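Local coordinates for botulinum neurotoxin type G (Clostridium botulinum, PDB 3MPP), which binds the surface of nerve cells through its receptor-binding domain, the part of the toxin that adheres to the host membrane before the protease light chain is delivered, at residues N37-L42 with W197-N202; I97-G102 with R175-N180; D134-Y139 with N275-Y280; R321-V326 with P339-P344. The protein carries 4 engineered substitutions. All blocks are in the same frame, centred on the assembly; numbering follows the deposited sequence.

Contact 1: N37-L42 with W197-N202; sequences NGQFKL and WIKDFN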
# COMPACT_ATOMS: atom_id res chain seq x y z
N ASN A 37 2.05 1.85 14.65
CA ASN A 37 2.24 2.73 15.79
C ASN A 37 2.19 4.25 15.60
O ASN A 37 3.13 4.92 16.01
CB ASN A 37 3.56 2.39 16.48
CG ASN A 37 4.76 2.72 15.63
OD1 ASN A 37 5.84 3.02 16.14
ND2 ASN A 37 4.58 2.69 14.31
N GLY A 38 1.15 4.82 15.01
CA GLY A 38 0.08 4.14 14.30
C GLY A 38 -0.11 4.97 13.02
O GLY A 38 0.84 5.17 12.28
N GLN A 39 -1.32 5.47 12.76
CA GLN A 39 -1.56 6.25 11.54
C GLN A 39 -2.42 7.47 11.82
O GLN A 39 -3.30 7.40 12.66
CB GLN A 39 -2.25 5.40 10.48
CG GLN A 39 -1.57 4.06 10.20
CD GLN A 39 -2.35 3.23 9.16
OE1 GLN A 39 -3.46 3.61 8.74
NE2 GLN A 39 -1.76 2.12 8.74
N PHE A 40 -2.18 8.58 11.11
CA PHE A 40 -3.09 9.71 11.22
C PHE A 40 -3.53 10.31 9.89
O PHE A 40 -2.79 10.28 8.90
CB PHE A 40 -2.59 10.82 12.18
CG PHE A 40 -1.37 11.55 11.71
CD1 PHE A 40 -1.48 12.65 10.87
CD2 PHE A 40 -0.10 11.18 12.16
CE1 PHE A 40 -0.36 13.35 10.45
CE2 PHE A 40 1.03 11.87 11.74
CZ PHE A 40 0.90 12.97 10.88
N LYS A 41 -4.73 10.87 9.89
CA LYS A 41 -5.35 11.43 8.70
C LYS A 41 -5.54 12.94 8.88
O LYS A 41 -6.19 13.38 9.83
CB LYS A 41 -6.70 10.75 8.48
CG LYS A 41 -7.45 11.14 7.20
CD LYS A 41 -8.82 10.43 7.24
CE LYS A 41 -9.72 10.72 6.07
NZ LYS A 41 -11.01 9.98 6.24
N LEU A 42 -4.98 13.71 7.96
CA LEU A 42 -5.22 15.15 7.89
C LEU A 42 -6.34 15.44 6.90
O LEU A 42 -6.25 15.05 5.73
CB LEU A 42 -3.95 15.88 7.45
CG LEU A 42 -2.69 15.68 8.30
CD1 LEU A 42 -1.50 16.37 7.67
CD2 LEU A 42 -2.93 16.19 9.72
N TRP A 197 -3.13 10.54 4.46
CA TRP A 197 -2.76 9.68 5.59
C TRP A 197 -1.24 9.69 5.74
O TRP A 197 -0.51 9.65 4.74
CB TRP A 197 -3.24 8.22 5.38
CG TRP A 197 -4.70 7.98 5.68
CD1 TRP A 197 -5.74 7.99 4.78
CD2 TRP A 197 -5.27 7.67 6.96
NE1 TRP A 197 -6.93 7.71 5.44
CE2 TRP A 197 -6.66 7.50 6.77
CE3 TRP A 197 -4.73 7.53 8.25
CZ2 TRP A 197 -7.52 7.21 7.83
CZ3 TRP A 197 -5.58 7.23 9.30
CH2 TRP A 197 -6.97 7.08 9.08
N ILE A 198 -0.77 9.71 6.98
CA ILE A 198 0.66 9.69 7.28
C ILE A 198 0.94 8.67 8.40
O ILE A 198 0.14 8.51 9.31
CB ILE A 198 1.15 11.08 7.73
CG1 ILE A 198 1.11 12.06 6.54
CG2 ILE A 198 2.56 11.00 8.32
CD1 ILE A 198 1.18 13.51 6.94
N LYS A 199 2.08 7.99 8.31
CA LYS A 199 2.51 7.09 9.37
C LYS A 199 4.03 7.08 9.43
O LYS A 199 4.70 7.49 8.49
CB LYS A 199 1.99 5.66 9.13
CG LYS A 199 2.68 4.92 7.99
CD LYS A 199 2.21 3.45 7.92
CE LYS A 199 2.66 2.76 6.64
NZ LYS A 199 2.43 1.27 6.68
N ASP A 200 4.56 6.62 10.56
CA ASP A 200 6.00 6.46 10.75
C ASP A 200 6.78 7.72 10.43
O ASP A 200 7.78 7.65 9.71
CB ASP A 200 6.52 5.31 9.87
CG ASP A 200 5.94 3.97 10.25
OD1 ASP A 200 5.59 3.78 11.44
OD2 ASP A 200 5.85 3.09 9.37
N PHE A 201 6.35 8.87 10.95
CA PHE A 201 7.12 10.08 10.70
C PHE A 201 8.36 10.13 11.60
O PHE A 201 8.26 9.98 12.82
CB PHE A 201 6.29 11.35 10.86
CG PHE A 201 7.06 12.61 10.55
CD1 PHE A 201 7.04 13.14 9.27
CD2 PHE A 201 7.84 13.22 11.52
CE1 PHE A 201 7.77 14.28 8.97
CE2 PHE A 201 8.57 14.36 11.22
CZ PHE A 201 8.53 14.89 9.95
N ASN A 202 9.51 10.35 10.97
CA ASN A 202 10.80 10.38 11.66
C ASN A 202 11.68 11.49 11.12
O ASN A 202 11.73 11.72 9.92
CB ASN A 202 11.55 9.06 11.45
CG ASN A 202 10.92 7.91 12.19
OD1 ASN A 202 10.21 7.10 11.59
ND2 ASN A 202 11.20 7.81 13.48
O HOH W 1 3.14 5.69 12.83
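Lys41 lays its aliphatic chain across the indole of Trp197. Lys41 CB stands 3.5 Å from the centroid of the Trp197 six-membered ring, almost on the normal. With CG anti to the backbone N (chi1 -175°) and every later torsion extended, Lys41 CD passes outside the CZ2-CE2 rim, 3.5 Å from Trp197 CZ2, and NZ is carried on to a salt bridge with Glu427. On the other face of the sheet Phe40 and Ile198 run alongside each other in the same direction. Phe40 CG sits between the backbone N and the carbonyl carbon (chi1 68°), and Ile198 CB covers one face of the ring toward its rim, while Ile198 CG2 meets Phe40 CZ at 3.6 Å. The same two residues form an antiparallel hydrogen-bonded pair, Phe40 N to Ile198 O at 2.9 Å and Ile198 N to Phe40 O at 2.8 Å. This joins strands 39-43 and 195-204 in the lectin-like N-terminal subdomain. Near Gly38, which follows a cis peptide, the poorly ordered Asn37 makes a bent bond to Asp200. The chemistry is thus split by face: apolar contact round Phe40, and lysine methylenes against an aromatic surface, the ammonium going to Glu427 with Phe195 also near it.

Contact 2: I97-G102 with R175-N180; sequences IKNDSG and RINSSN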
# COMPACT_ATOMS: atom_id res chain seq x y z
N ILE A 97 9.08 26.02 9.14
CA ILE A 97 9.34 27.31 8.51
C ILE A 97 9.37 28.40 9.56
O ILE A 97 8.63 28.35 10.54
CB ILE A 97 8.22 27.66 7.51
CG1 ILE A 97 8.15 26.62 6.37
CG2 ILE A 97 8.39 29.09 6.98
CD1 ILE A 97 9.18 26.81 5.28
N LYS A 98 10.23 29.39 9.34
CA LYS A 98 10.33 30.52 10.24
C LYS A 98 10.80 31.72 9.44
O LYS A 98 11.78 31.64 8.71
CB LYS A 98 11.33 30.20 11.35
CG LYS A 98 11.64 31.34 12.29
CD LYS A 98 12.75 30.93 13.22
CE LYS A 98 13.29 32.09 14.01
NZ LYS A 98 14.64 31.78 14.53
N ASN A 99 10.08 32.83 9.58
CA ASN A 99 10.36 34.02 8.77
C ASN A 99 10.42 33.66 7.29
O ASN A 99 11.31 34.12 6.56
CB ASN A 99 11.67 34.67 9.22
CG ASN A 99 11.68 35.02 10.69
OD1 ASN A 99 10.89 35.85 11.16
ND2 ASN A 99 12.60 34.41 11.44
N ASP A 100 9.48 32.82 6.85
CA ASP A 100 9.36 32.44 5.45
C ASP A 100 10.50 31.55 4.96
O ASP A 100 10.62 31.30 3.76
CB ASP A 100 9.25 33.68 4.56
CG ASP A 100 7.97 34.44 4.80
OD1 ASP A 100 6.92 33.79 4.96
OD2 ASP A 100 8.02 35.69 4.83
N SER A 101 11.32 31.07 5.89
CA SER A 101 12.47 30.23 5.54
C SER A 101 12.49 28.92 6.33
O SER A 101 12.24 28.89 7.53
CB SER A 101 13.77 31.00 5.75
OG SER A 101 14.89 30.14 5.60
N GLY A 102 12.82 27.83 5.63
CA GLY A 102 12.87 26.51 6.23
C GLY A 102 12.63 25.46 5.16
O GLY A 102 13.08 25.63 4.03
N ARG A 175 20.98 31.18 3.27
CA ARG A 175 20.82 30.45 4.52
C ARG A 175 19.36 30.01 4.73
O ARG A 175 18.43 30.74 4.39
CB ARG A 175 21.31 31.29 5.70
CG ARG A 175 21.58 30.49 6.97
CD ARG A 175 20.32 30.32 7.80
NE ARG A 175 20.34 29.07 8.56
CZ ARG A 175 21.04 28.89 9.68
NH1 ARG A 175 21.79 29.87 10.17
NH2 ARG A 175 20.99 27.72 10.31
N ILE A 176 19.18 28.82 5.30
CA ILE A 176 17.85 28.27 5.54
C ILE A 176 17.55 28.20 7.04
O ILE A 176 18.21 27.46 7.78
CB ILE A 176 17.70 26.85 4.95
CG1 ILE A 176 18.34 26.76 3.57
CG2 ILE A 176 16.22 26.45 4.90
CD1 ILE A 176 17.63 27.57 2.51
N ASN A 177 16.55 28.95 7.47
CA ASN A 177 16.15 28.97 8.88
C ASN A 177 15.69 27.61 9.41
O ASN A 177 15.17 26.78 8.66
CB ASN A 177 15.04 30.01 9.10
CG ASN A 177 15.57 31.44 9.14
OD1 ASN A 177 16.77 31.67 9.02
ND2 ASN A 177 14.66 32.40 9.31
N SER A 178 15.90 27.40 10.70
CA SER A 178 15.40 26.20 11.37
C SER A 178 14.32 26.58 12.37
O SER A 178 14.49 27.53 13.14
CB SER A 178 16.54 25.47 12.09
OG SER A 178 17.00 26.22 13.20
N SER A 179 13.22 25.85 12.37
CA SER A 179 12.11 26.14 13.28
C SER A 179 11.97 25.08 14.38
O SER A 179 12.32 23.92 14.18
CB SER A 179 10.81 26.28 12.50
OG SER A 179 9.74 26.66 13.36
N ASN A 180 11.46 25.50 15.53
CA ASN A 180 11.19 24.60 16.64
C ASN A 180 9.90 23.81 16.43
O ASN A 180 9.68 22.78 17.07
CB ASN A 180 11.10 25.38 17.95
CG ASN A 180 12.41 26.01 18.35
OD1 ASN A 180 13.47 25.38 18.29
ND2 ASN A 180 12.36 27.27 18.77
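Ser101 and Asn177 make the principal polar join between the hairpin turn 97-102 and the loop 175-180. The Asn177 N-H donates to Ser101 OG at 2.8 Å in a nearly straight bond (164°). That OG, anti to its own backbone N (chi1 172°), also bonds to Ile117 O, so the hydroxyl both accepts and donates. Asn177 returns across the contact with its side chain, ND2 donating to Lys98 O at 3.0 Å from well above the carbonyl plane. The opposite face of that plane is taken by Ser101 N, which donates to the same Lys98 O at 2.9 Å as part of the type I' turn Lys98-Ser101 linking the antiparallel strands 90-98 and 103-108. A weak bond, Ser179 OG to Ile97 O at 3.5 Å, extends the polar set.

Apolar contact is thinner: Lys98 CB faces Ser179 CB at 4.1 Å.

Carbon-to-oxygen contacts form a third group. Ile176 CG2 touches Gly102 O at 3.4 Å, and Gly102 CA makes a CA-H...O contact to Asn177 O, also at 3.4 Å; the backbone angles of Gly102 would jam a CB against the preceding carbonyl.

In this exposed corner of the N-terminal subdomain, the loop therefore adds a second donor, Asn177 ND2, to a carbonyl already bonded within the turn, while Ser101 OG, in a buried residue, is satisfied in both of its roles.

Contact 3: D134-Y139 with N275-Y280; sequences DNISDY and NYQNLY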
# COMPACT_ATOMS: atom_id res chain seq x y z
N ASP A 134 -1.28 4.72 -15.86
CA ASP A 134 -1.02 3.28 -15.89
C ASP A 134 -2.28 2.51 -15.52
O ASP A 134 -3.06 2.94 -14.67
CB ASP A 134 0.13 2.91 -14.95
CG ASP A 134 1.49 3.35 -15.48
OD1 ASP A 134 1.58 3.76 -16.66
OD2 ASP A 134 2.47 3.29 -14.71
N ASN A 135 -2.47 1.35 -16.15
CA ASN A 135 -3.60 0.50 -15.80
C ASN A 135 -3.62 0.18 -14.31
O ASN A 135 -4.68 0.18 -13.69
CB ASN A 135 -3.57 -0.79 -16.61
CG ASN A 135 -3.90 -0.55 -18.07
OD1 ASN A 135 -4.75 0.28 -18.40
ND2 ASN A 135 -3.24 -1.28 -18.95
N ILE A 136 -2.44 -0.10 -13.75
CA ILE A 136 -2.32 -0.43 -12.33
C ILE A 136 -1.16 0.37 -11.73
O ILE A 136 -0.06 0.38 -12.26
CB ILE A 136 -2.07 -1.96 -12.10
CG1 ILE A 136 -3.15 -2.81 -12.78
CG2 ILE A 136 -1.98 -2.30 -10.62
CD1 ILE A 136 -4.50 -2.81 -12.06
N SER A 137 -1.42 1.03 -10.61
CA SER A 137 -0.43 1.90 -9.99
C SER A 137 0.09 1.33 -8.67
O SER A 137 -0.70 0.88 -7.85
CB SER A 137 -1.06 3.26 -9.71
OG SER A 137 -0.19 4.05 -8.92
N ASP A 138 1.41 1.37 -8.47
CA ASP A 138 2.01 0.99 -7.19
C ASP A 138 1.89 2.13 -6.17
O ASP A 138 2.33 1.99 -5.02
CB ASP A 138 3.50 0.68 -7.37
CG ASP A 138 3.76 -0.50 -8.30
OD1 ASP A 138 2.80 -1.14 -8.77
OD2 ASP A 138 4.94 -0.79 -8.57
N TYR A 139 1.30 3.26 -6.56
CA TYR A 139 1.33 4.46 -5.71
C TYR A 139 -0.04 5.07 -5.37
O TYR A 139 -0.28 5.49 -4.24
CB TYR A 139 2.23 5.52 -6.34
CG TYR A 139 3.63 5.02 -6.60
CD1 TYR A 139 4.54 4.93 -5.56
CD2 TYR A 139 4.03 4.61 -7.87
CE1 TYR A 139 5.84 4.44 -5.77
CE2 TYR A 139 5.34 4.13 -8.10
CZ TYR A 139 6.22 4.04 -7.03
OH TYR A 139 7.50 3.58 -7.20
N ASN A 275 -5.90 7.52 -16.92
CA ASN A 275 -6.36 6.19 -17.30
C ASN A 275 -6.08 5.22 -16.18
O ASN A 275 -5.00 5.26 -15.57
CB ASN A 275 -5.63 5.70 -18.56
CG ASN A 275 -5.82 4.21 -18.79
OD1 ASN A 275 -6.88 3.77 -19.21
ND2 ASN A 275 -4.78 3.43 -18.48
N TYR A 276 -7.04 4.35 -15.91
CA TYR A 276 -6.88 3.29 -14.92
C TYR A 276 -7.80 2.12 -15.22
O TYR A 276 -8.87 2.31 -15.79
CB TYR A 276 -7.19 3.79 -13.49
CG TYR A 276 -8.62 4.23 -13.27
CD1 TYR A 276 -9.58 3.34 -12.80
CD2 TYR A 276 -9.01 5.55 -13.51
CE1 TYR A 276 -10.90 3.75 -12.58
CE2 TYR A 276 -10.32 5.97 -13.29
CZ TYR A 276 -11.26 5.06 -12.83
OH TYR A 276 -12.56 5.48 -12.63
N GLN A 277 -7.40 0.93 -14.80
CA GLN A 277 -8.30 -0.21 -14.84
C GLN A 277 -9.05 -0.35 -13.53
O GLN A 277 -8.49 -0.07 -12.46
CB GLN A 277 -7.54 -1.50 -15.18
CG GLN A 277 -7.20 -1.56 -16.68
CD GLN A 277 -6.41 -2.80 -17.03
OE1 GLN A 277 -5.77 -3.41 -16.16
NE2 GLN A 277 -6.44 -3.18 -18.30
N ASN A 278 -10.31 -0.77 -13.61
CA ASN A 278 -11.13 -1.02 -12.42
C ASN A 278 -10.63 -2.19 -11.57
O ASN A 278 -10.13 -3.18 -12.10
CB ASN A 278 -12.59 -1.26 -12.83
CG ASN A 278 -13.25 0.00 -13.31
OD1 ASN A 278 -13.76 0.08 -14.44
ND2 ASN A 278 -13.20 1.02 -12.48
N LEU A 279 -10.81 -2.07 -10.25
CA LEU A 279 -10.30 -3.00 -9.24
C LEU A 279 -11.39 -3.79 -8.57
O LEU A 279 -11.19 -4.94 -8.14
CB LEU A 279 -9.58 -2.21 -8.14
CG LEU A 279 -8.40 -1.35 -8.62
CD1 LEU A 279 -7.70 -0.71 -7.45
CD2 LEU A 279 -7.43 -2.23 -9.42
N TYR A 280 -12.56 -3.17 -8.42
CA TYR A 280 -13.64 -3.84 -7.73
C TYR A 280 -14.46 -4.69 -8.70
O TYR A 280 -15.58 -4.36 -9.02
CB TYR A 280 -14.54 -2.81 -7.06
CG TYR A 280 -13.82 -1.83 -6.18
CD1 TYR A 280 -12.76 -2.22 -5.38
CD2 TYR A 280 -14.25 -0.50 -6.10
CE1 TYR A 280 -12.13 -1.31 -4.53
CE2 TYR A 280 -13.62 0.40 -5.27
CZ TYR A 280 -12.56 -0.01 -4.48
OH TYR A 280 -11.93 0.91 -3.66
O HOH W 2 -5.92 0.72 -11.42
O HOH W 3 -6.87 1.09 -20.41
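Asn135 and Gln277 stack their terminal amides, the planes only 13° apart and Asn135 CG 3.5 Å from Gln277 CD. This is the close-packed part of the contact. Gln277, extended beyond CG, lays its CD against Asn135 CB as well, and its OE1 is held by Asn249. The backbones are joined too: Gln277 N donates to Asn135 O at 3.0 Å, in the carbonyl plane and on a lone pair, with an angle of 168°. From the other end of the strand Asn275, its CG anti to the backbone N (chi1 165°), directs ND2 to Asn135 OD1 at 3.2 Å; the bond is straight, but the donor stands above the carbonyl plane. The same ND2 bonds to Lys133 O.

The contact is a boundary between subdomains, a loop of the lectin-like N-terminal half meeting strand 275-277 of the C-terminal half with its beta-trefoil fold. That strand is the outermost of a small antiparallel sheet, and its backbone also bonds to Ile132 in the loop.

Water completes the contact at its margin. One molecule donates to Asn135 O, the oxygen Gln277 N already uses, at 2.6 Å, and also to Gln277 O. A second bridges the side-chain oxygens of Asn135 and Asn275, OD1 to OD1. Farther along the segments, Ile136 CD1 and Leu279 CD2 meet at 4.0 Å, a single methyl-methyl touch. On the exposed flank Asp134 directs its CB away from the strand, and Asp134 O merely faces Asn275 O, acceptor against acceptor, at 3.2 Å.

Contact 4: R321-V326 with P339-P344; sequences RVYVLV and PINDDP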
# COMPACT_ATOMS: atom_id res chain seq x y z
N ARG A 321 -17.56 -21.26 -1.30
CA ARG A 321 -16.25 -21.35 -0.70
C ARG A 321 -15.33 -21.98 -1.71
O ARG A 321 -15.79 -22.69 -2.61
CB ARG A 321 -16.30 -22.22 0.57
CG ARG A 321 -14.93 -22.53 1.17
CD ARG A 321 -15.09 -23.16 2.55
NE ARG A 321 -15.66 -22.21 3.49
CZ ARG A 321 -16.02 -22.51 4.73
NH1 ARG A 321 -15.85 -23.75 5.19
NH2 ARG A 321 -16.53 -21.57 5.51
N VAL A 322 -14.04 -21.70 -1.58
CA VAL A 322 -13.05 -22.27 -2.47
C VAL A 322 -12.66 -23.66 -1.99
O VAL A 322 -12.30 -23.84 -0.83
CB VAL A 322 -11.79 -21.38 -2.54
CG1 VAL A 322 -10.75 -22.02 -3.44
CG2 VAL A 322 -12.15 -19.95 -3.04
N TYR A 323 -12.73 -24.65 -2.89
CA TYR A 323 -12.31 -26.02 -2.57
C TYR A 323 -11.20 -26.53 -3.47
O TYR A 323 -11.15 -26.24 -4.67
CB TYR A 323 -13.49 -27.00 -2.60
CG TYR A 323 -14.49 -26.80 -1.48
CD1 TYR A 323 -14.38 -27.49 -0.29
CD2 TYR A 323 -15.54 -25.90 -1.63
CE1 TYR A 323 -15.30 -27.32 0.74
CE2 TYR A 323 -16.46 -25.71 -0.61
CZ TYR A 323 -16.34 -26.41 0.56
OH TYR A 323 -17.25 -26.19 1.56
N VAL A 324 -10.32 -27.32 -2.89
CA VAL A 324 -9.27 -27.98 -3.62
C VAL A 324 -9.63 -29.45 -3.87
O VAL A 324 -10.03 -30.16 -2.95
CB VAL A 324 -7.95 -27.90 -2.85
CG1 VAL A 324 -6.88 -28.81 -3.49
CG2 VAL A 324 -7.47 -26.45 -2.82
N LEU A 325 -9.49 -29.91 -5.11
CA LEU A 325 -9.72 -31.32 -5.40
C LEU A 325 -8.55 -32.13 -4.86
O LEU A 325 -7.46 -32.08 -5.40
CB LEU A 325 -9.90 -31.53 -6.91
CG LEU A 325 -11.34 -31.39 -7.39
CD1 LEU A 325 -11.81 -29.95 -7.27
CD2 LEU A 325 -11.50 -31.89 -8.83
N VAL A 326 -8.78 -32.89 -3.79
CA VAL A 326 -7.67 -33.56 -3.10
C VAL A 326 -7.15 -34.82 -3.78
O VAL A 326 -5.99 -35.19 -3.58
CB VAL A 326 -8.02 -33.90 -1.64
CG1 VAL A 326 -7.99 -32.65 -0.80
CG2 VAL A 326 -9.36 -34.59 -1.56
N PRO A 339 -21.06 -24.38 -3.10
CA PRO A 339 -21.73 -24.29 -1.80
C PRO A 339 -21.01 -25.15 -0.76
O PRO A 339 -20.38 -26.16 -1.10
CB PRO A 339 -23.13 -24.88 -2.06
CG PRO A 339 -23.32 -24.77 -3.56
CD PRO A 339 -21.95 -24.90 -4.16
N ILE A 340 -21.11 -24.75 0.50
CA ILE A 340 -20.51 -25.48 1.60
C ILE A 340 -20.93 -26.95 1.58
O ILE A 340 -22.10 -27.27 1.35
CB ILE A 340 -20.89 -24.88 2.97
CG1 ILE A 340 -20.66 -23.37 2.96
CG2 ILE A 340 -20.11 -25.56 4.09
CD1 ILE A 340 -19.30 -22.96 2.43
N ASN A 341 -19.97 -27.83 1.83
CA ASN A 341 -20.23 -29.27 1.76
C ASN A 341 -19.25 -30.06 2.62
O ASN A 341 -18.18 -29.55 2.97
CB ASN A 341 -20.11 -29.75 0.31
CG ASN A 341 -18.68 -29.62 -0.22
OD1 ASN A 341 -17.86 -30.52 -0.02
ND2 ASN A 341 -18.37 -28.50 -0.89
N ASP A 342 -19.60 -31.32 2.90
CA ASP A 342 -18.72 -32.24 3.64
C ASP A 342 -18.20 -33.37 2.75
O ASP A 342 -18.07 -34.51 3.20
CB ASP A 342 -19.47 -32.83 4.82
CG ASP A 342 -19.77 -31.80 5.88
OD1 ASP A 342 -18.87 -31.00 6.19
OD2 ASP A 342 -20.90 -31.79 6.40
N ASP A 343 -17.94 -33.06 1.50
CA ASP A 343 -17.50 -34.08 0.55
C ASP A 343 -15.98 -34.19 0.70
O ASP A 343 -15.26 -33.24 0.40
CB ASP A 343 -17.91 -33.68 -0.86
CG ASP A 343 -17.60 -34.74 -1.90
OD1 ASP A 343 -16.62 -35.50 -1.69
OD2 ASP A 343 -18.34 -34.81 -2.91
N PRO A 344 -15.50 -35.33 1.19
CA PRO A 344 -14.06 -35.50 1.45
C PRO A 344 -13.19 -35.54 0.18
O PRO A 344 -11.97 -35.57 0.30
CB PRO A 344 -13.97 -36.87 2.16
CG PRO A 344 -15.35 -37.43 2.18
CD PRO A 344 -16.28 -36.56 1.41
O HOH W 4 -16.56 -27.41 4.14
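Tyr323 and Asn341 meet tip to tip, and most of the polar chemistry lies between them. Asn341 N donates to Tyr323 OH at 3.2 Å with an angle of 149°. A water lying in the ring plane at its edge, its O 2.9 Å from Tyr323 OH, donates in turn to Asn341 O. Two further bonds fix the asparagine amide within its own loop: Asn341 ND2 donates to Pro339 O at 3.1 Å, nearly straight and in plane, and Asn341 OD1 accepts from Asp343 N at 3.0 Å, closing an Asx turn.

The amide also meets the aromatic face. Asn341 ND2 is perched 3.2 Å above the Tyr323 ring plane, displaced toward the rim and nearest CZ. With the two planes 37° apart, and one N-H spent on Pro339 O, this is close contact rather than a stack.

Apolar contact flanks the pair. Ile340 CD1 touches Arg321 CB at 3.6 Å and lies over one face of the guanidinium, whose NH1 forms a salt bridge with Asp348.

Apart from these, a methyl-to-carbonyl contact brings Val326 CG2 to Pro344 O at 3.4 Å.

These interactions hold the loop between strands 332-339 and 346-353 against strand 320-325, which pairs antiparallel with both in the C-terminal beta-trefoil subdomain. The loop is thus largely self-braced through Asn341, while the strand contributes a phenol that takes in the loop's N-H and shares a water with the carbonyl of the same residue.

Two of the contacts are partly buried and two lie at the surface. Contact 1 is a true strand pairing and, like contact 3, partly buried; contacts 2 and 4 lie at the surface, about 65 Å apart between centres, in different subdomains. Contacts 1 and 2 both belong to the lectin-like half but to different sheets, and do not touch. Contact 3 alone crosses from one subdomain to the other, and its segments alternate along the chain with those of contacts 1 and 2. The chemistry follows place: rings and methylenes dominate contact 1, amides and water the boundary of contact 3, and side-chain to backbone hydrogen bonds the loops of contacts 2 and 4, each with an asparagine at its centre.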